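Hexameric cytochrome (Silicibacter pomeroyi, PDB 2OYY) binds heme through an axial tyrosine in a six-chain, all-helical assembly whose biological role is unknown. Local coordinates at residues D19-L24 and Q65-A70. Residues are numbered along the deposited sequence; the frame is centred on the assembly and turned at random.
Sequences DLAVKL and QTIAAA. With HEM (protoporphyrin IX containing Fe), chain J.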
ATOM      1  N   ASP A  19       0.706  11.083 -16.190  1.00  2.00           N
ATOM      2  CA  ASP A  19       1.651  10.528 -17.172  1.00  2.00           C
ATOM      3  C   ASP A  19       3.048  10.464 -16.587  1.00  2.00           C
ATOM      4  O   ASP A  19       3.822   9.573 -16.914  1.00  2.00           O
ATOM      5  CB  ASP A  19       1.686  11.352 -18.453  1.00  2.00           C
ATOM      6  CG  ASP A  19       0.342  11.418 -19.138  1.00  2.00           C
ATOM      7  OD1 ASP A  19      -0.225  10.349 -19.460  1.00  2.00           O
ATOM      8  OD2 ASP A  19      -0.136  12.559 -19.349  1.00  3.52           O
ATOM      9  N   LEU A  20       3.378  11.418 -15.725  1.00  2.00           N
ATOM     10  CA  LEU A  20       4.662  11.360 -15.050  1.00  2.00           C
ATOM     11  C   LEU A  20       4.640  10.200 -14.072  1.00  2.00           C
ATOM     12  O   LEU A  20       5.657   9.552 -13.868  1.00  2.00           O
ATOM     13  CB  LEU A  20       5.004  12.691 -14.352  1.00  2.00           C
ATOM     14  CG  LEU A  20       6.327  12.740 -13.568  1.00  2.00           C
ATOM     15  CD1 LEU A  20       7.489  12.312 -14.420  1.00  2.00           C
ATOM     16  CD2 LEU A  20       6.606  14.103 -12.939  1.00  2.00           C
ATOM     17  N   ALA A  21       3.471   9.940 -13.486  1.00  2.00           N
ATOM     18  CA  ALA A  21       3.282   8.842 -12.527  1.00  2.00           C
ATOM     19  C   ALA A  21       3.415   7.477 -13.192  1.00  2.00           C
ATOM     20  O   ALA A  21       4.027   6.565 -12.626  1.00  2.00           O
ATOM     21  CB  ALA A  21       1.941   8.952 -11.832  1.00  2.00           C
ATOM     22  N   VAL A  22       2.836   7.348 -14.395  1.00  2.00           N
ATOM     23  CA  VAL A  22       2.963   6.124 -15.195  1.00  2.00           C
ATOM     24  C   VAL A  22       4.433   5.964 -15.560  1.00  2.03           C
ATOM     25  O   VAL A  22       4.978   4.838 -15.585  1.00  2.12           O
ATOM     26  CB  VAL A  22       2.089   6.160 -16.495  1.00  2.02           C
ATOM     27  CG1 VAL A  22       2.250   4.862 -17.297  1.00  2.00           C
ATOM     28  CG2 VAL A  22       0.613   6.389 -16.171  1.00  2.00           C
ATOM     29  N   LYS A  23       5.083   7.093 -15.827  1.00  2.00           N
ATOM     30  CA  LYS A  23       6.494   7.063 -16.208  1.00  2.00           C
ATOM     31  C   LYS A  23       7.325   6.554 -15.060  1.00  2.00           C
ATOM     32  O   LYS A  23       8.099   5.624 -15.230  1.00  2.00           O
ATOM     33  CB  LYS A  23       7.002   8.437 -16.652  1.00  2.00           C
ATOM     34  CG  LYS A  23       8.485   8.460 -16.992  1.00  2.21           C
ATOM     35  CD  LYS A  23       8.877   9.781 -17.605  1.00  4.32           C
ATOM     36  CE  LYS A  23      10.384   9.871 -17.833  1.00  5.07           C
ATOM     37  NZ  LYS A  23      10.761  11.226 -18.366  1.00  5.26           N
ATOM     38  N   LEU A  24       7.151   7.160 -13.889  1.00  2.00           N
ATOM     39  CA  LEU A  24       7.898   6.764 -12.703  1.00  2.00           C
ATOM     40  C   LEU A  24       7.763   5.282 -12.361  1.00  2.00           C
ATOM     41  O   LEU A  24       8.687   4.675 -11.809  1.00  2.00           O
ATOM     42  CB  LEU A  24       7.500   7.627 -11.511  1.00  2.00           C
ATOM     43  CG  LEU A  24       8.105   9.034 -11.491  1.00  2.00           C
ATOM     44  CD1 LEU A  24       7.937   9.659 -10.119  1.00  2.00           C
ATOM     45  CD2 LEU A  24       9.582   9.031 -11.884  1.00  2.00           C
ATOM     46  N   GLN A  65       0.263  10.040  -6.064  1.00  2.00           N
ATOM     47  CA  GLN A  65       0.075  10.652  -4.757  1.00  2.00           C
ATOM     48  C   GLN A  65       1.267  11.543  -4.444  1.00  2.02           C
ATOM     49  O   GLN A  65       1.105  12.657  -3.924  1.00  2.00           O
ATOM     50  CB  GLN A  65      -0.100   9.561  -3.706  1.00  2.00           C
ATOM     51  CG  GLN A  65      -0.639   9.981  -2.349  1.00  2.01           C
ATOM     52  CD  GLN A  65      -1.149   8.762  -1.594  1.00  3.17           C
ATOM     53  OE1 GLN A  65      -2.321   8.389  -1.741  1.00  4.60           O
ATOM     54  NE2 GLN A  65      -0.261   8.097  -0.830  1.00  2.00           N
ATOM     55  N   THR A  66       2.457  11.058  -4.806  1.00  2.40           N
ATOM     56  CA  THR A  66       3.706  11.779  -4.581  1.00  2.73           C
ATOM     57  C   THR A  66       3.826  13.008  -5.465  1.00  2.96           C
ATOM     58  O   THR A  66       4.264  14.058  -5.001  1.00  3.60           O
ATOM     59  CB  THR A  66       4.935  10.864  -4.822  1.00  3.03           C
ATOM     60  OG1 THR A  66       4.735   9.609  -4.155  1.00  3.52           O
ATOM     61  CG2 THR A  66       6.239  11.533  -4.328  1.00  2.00           C
ATOM     62  N   ILE A  67       3.449  12.886  -6.737  1.00  3.00           N
ATOM     63  CA  ILE A  67       3.544  14.030  -7.645  1.00  3.08           C
ATOM     64  C   ILE A  67       2.400  15.060  -7.524  1.00  2.97           C
ATOM     65  O   ILE A  67       2.569  16.234  -7.854  1.00  3.02           O
ATOM     66  CB  ILE A  67       3.832  13.623  -9.117  1.00  2.79           C
ATOM     67  CG1 ILE A  67       2.934  14.403 -10.057  1.00  2.59           C
ATOM     68  CG2 ILE A  67       3.621  12.153  -9.329  1.00  4.22           C
ATOM     69  CD1 ILE A  67       3.641  14.898 -11.224  1.00  4.37           C
ATOM     70  N   ALA A  68       1.241  14.624  -7.063  1.00  3.01           N
ATOM     71  CA  ALA A  68       0.163  15.556  -6.810  1.00  3.21           C
ATOM     72  C   ALA A  68       0.605  16.490  -5.696  1.00  3.51           C
ATOM     73  O   ALA A  68       0.458  17.714  -5.803  1.00  3.71           O
ATOM     74  CB  ALA A  68      -1.109  14.811  -6.425  1.00  3.40           C
ATOM     75  N   ALA A  69       1.175  15.903  -4.644  1.00  3.51           N
ATOM     76  CA  ALA A  69       1.679  16.663  -3.511  1.00  3.89           C
ATOM     77  C   ALA A  69       2.818  17.556  -3.949  1.00  4.10           C
ATOM     78  O   ALA A  69       2.952  18.670  -3.455  1.00  4.12           O
ATOM     79  CB  ALA A  69       2.135  15.728  -2.373  1.00  3.82           C
ATOM     80  N   ALA A  70       3.638  17.074  -4.878  1.00  4.23           N
ATOM     81  CA  ALA A  70       4.739  17.897  -5.372  1.00  4.75           C
ATOM     82  C   ALA A  70       4.208  19.187  -6.013  1.00  4.72           C
ATOM     83  O   ALA A  70       4.811  20.246  -5.896  1.00  4.83           O
ATOM     84  CB  ALA A  70       5.618  17.108  -6.341  1.00  4.31           C
TER
HETATM   85  CHA HEM J 201       3.985  -0.502 -22.392  1.00  2.00           C
HETATM   86  CHB HEM J 201       2.650   1.141 -18.091  1.00  2.00           C
HETATM   87  CHC HEM J 201       5.097  -2.430 -15.960  1.00  2.00           C
HETATM   88  CHD HEM J 201       6.880  -3.791 -20.251  1.00  2.00           C
HETATM   89  C1A HEM J 201       3.389   0.253 -21.423  1.00  2.00           C
HETATM   90  C2A HEM J 201       2.528   1.399 -21.652  1.00  2.00           C
HETATM   91  C3A HEM J 201       2.153   1.859 -20.454  1.00  2.00           C
HETATM   92  C4A HEM J 201       2.774   1.013 -19.446  1.00  2.00           C
HETATM   93  CMA HEM J 201       1.229   3.063 -20.159  1.00  2.00           C
HETATM   94  CAA HEM J 201       2.131   1.949 -23.046  1.00  2.00           C
HETATM   95  CBA HEM J 201       1.060   1.049 -23.684  1.00  2.81           C
HETATM   96  CGA HEM J 201       0.669   1.558 -25.056  1.00  4.36           C
HETATM   97  O1A HEM J 201       0.492   2.789 -25.244  1.00  5.19           O
HETATM   98  O2A HEM J 201       0.535   0.729 -25.984  1.00  4.54           O
HETATM   99  C1B HEM J 201       3.213   0.323 -17.140  1.00  2.00           C
HETATM  100  C2B HEM J 201       3.100   0.521 -15.716  1.00  2.00           C
HETATM  101  C3B HEM J 201       3.774  -0.470 -15.114  1.00  2.00           C
HETATM  102  C4B HEM J 201       4.335  -1.310 -16.150  1.00  2.00           C
HETATM  103  CMB HEM J 201       2.327   1.688 -15.052  1.00  2.00           C
HETATM  104  CAB HEM J 201       3.934  -0.691 -13.591  1.00  2.00           C
HETATM  105  CBB HEM J 201       5.130  -0.557 -13.009  1.00  2.00           C
HETATM  106  C1C HEM J 201       5.772  -3.118 -16.944  1.00  2.00           C
HETATM  107  C2C HEM J 201       6.587  -4.287 -16.731  1.00  2.00           C
HETATM  108  C3C HEM J 201       7.089  -4.668 -17.912  1.00  2.00           C
HETATM  109  C4C HEM J 201       6.602  -3.742 -18.912  1.00  2.00           C
HETATM  110  CMC HEM J 201       6.804  -4.941 -15.351  1.00  2.00           C
HETATM  111  CAC HEM J 201       7.992  -5.877 -18.207  1.00  2.00           C
HETATM  112  CBC HEM J 201       9.233  -5.937 -17.757  1.00  2.00           C
HETATM  113  C1D HEM J 201       6.270  -3.025 -21.218  1.00  2.00           C
HETATM  114  C2D HEM J 201       6.568  -3.101 -22.630  1.00  2.00           C
HETATM  115  C3D HEM J 201       5.678  -2.078 -23.274  1.00  2.00           C
HETATM  116  C4D HEM J 201       4.916  -1.486 -22.207  1.00  2.00           C
HETATM  117  CMD HEM J 201       7.574  -3.999 -23.365  1.00  2.00           C
HETATM  118  CAD HEM J 201       5.599  -1.778 -24.783  1.00  4.69           C
HETATM  119  CBD HEM J 201       4.489  -2.705 -25.276  1.00  9.48           C
HETATM  120  CGD HEM J 201       4.247  -2.577 -26.750  1.00 12.52           C
HETATM  121  O1D HEM J 201       5.164  -2.997 -27.508  1.00 14.38           O
HETATM  122  O2D HEM J 201       3.147  -2.078 -27.138  1.00 13.11           O
HETATM  123  NA  HEM J 201       3.511   0.043 -20.067  1.00  2.00           N
HETATM  124  NB  HEM J 201       3.973  -0.806 -17.372  1.00  2.00           N
HETATM  125  NC  HEM J 201       5.797  -2.807 -18.294  1.00  2.00           N
HETATM  126  ND  HEM J 201       5.285  -2.061 -21.004  1.00  2.00           N
HETATM  127 FE   HEM J 201       4.452  -1.493 -19.172  1.00  2.00          FE
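Leu-20 O accepts the backbone hydrogen bond from Leu-24 N at 2.8 Å, keeping regular the helical turn that presents Leu-20 to Ile-67. The contact itself is small and wholly apolar. Leu-20 has CG anti to its own N (chi1 178°), and this carries the branch out to Ile-67, where CD2 meets CD1 of Ile-67 at 3.5 Å. The same CD1 also lies 4.1 Å from CB of Leu-20, so the methyl sits against the flank of the leucine, close to both its base and its branch. The other arm of the isoleucine, CG2, goes to Ala-21, whose CB it approaches more loosely at 4.4 Å. Ile-67 therefore spreads its two arms over neighbouring residues of one turn, and Thr-11 touches it as well. Val-22 belongs to the heme pocket instead: its CG1, anti to N (chi1 -180°), rests 3.5 Å from heme methyl CMA. Asp-19 forms a salt bridge with Lys-31 of a third subunit. The Leu-20/Ala-21/Ile-67 contact joins helix 14-32 to the C-terminal part of helix 50-70; one turn earlier on that helix His-63 and Phe-64 extend the packing on Ala-21, while Phe-64 of a second subunit packs on Leu-24.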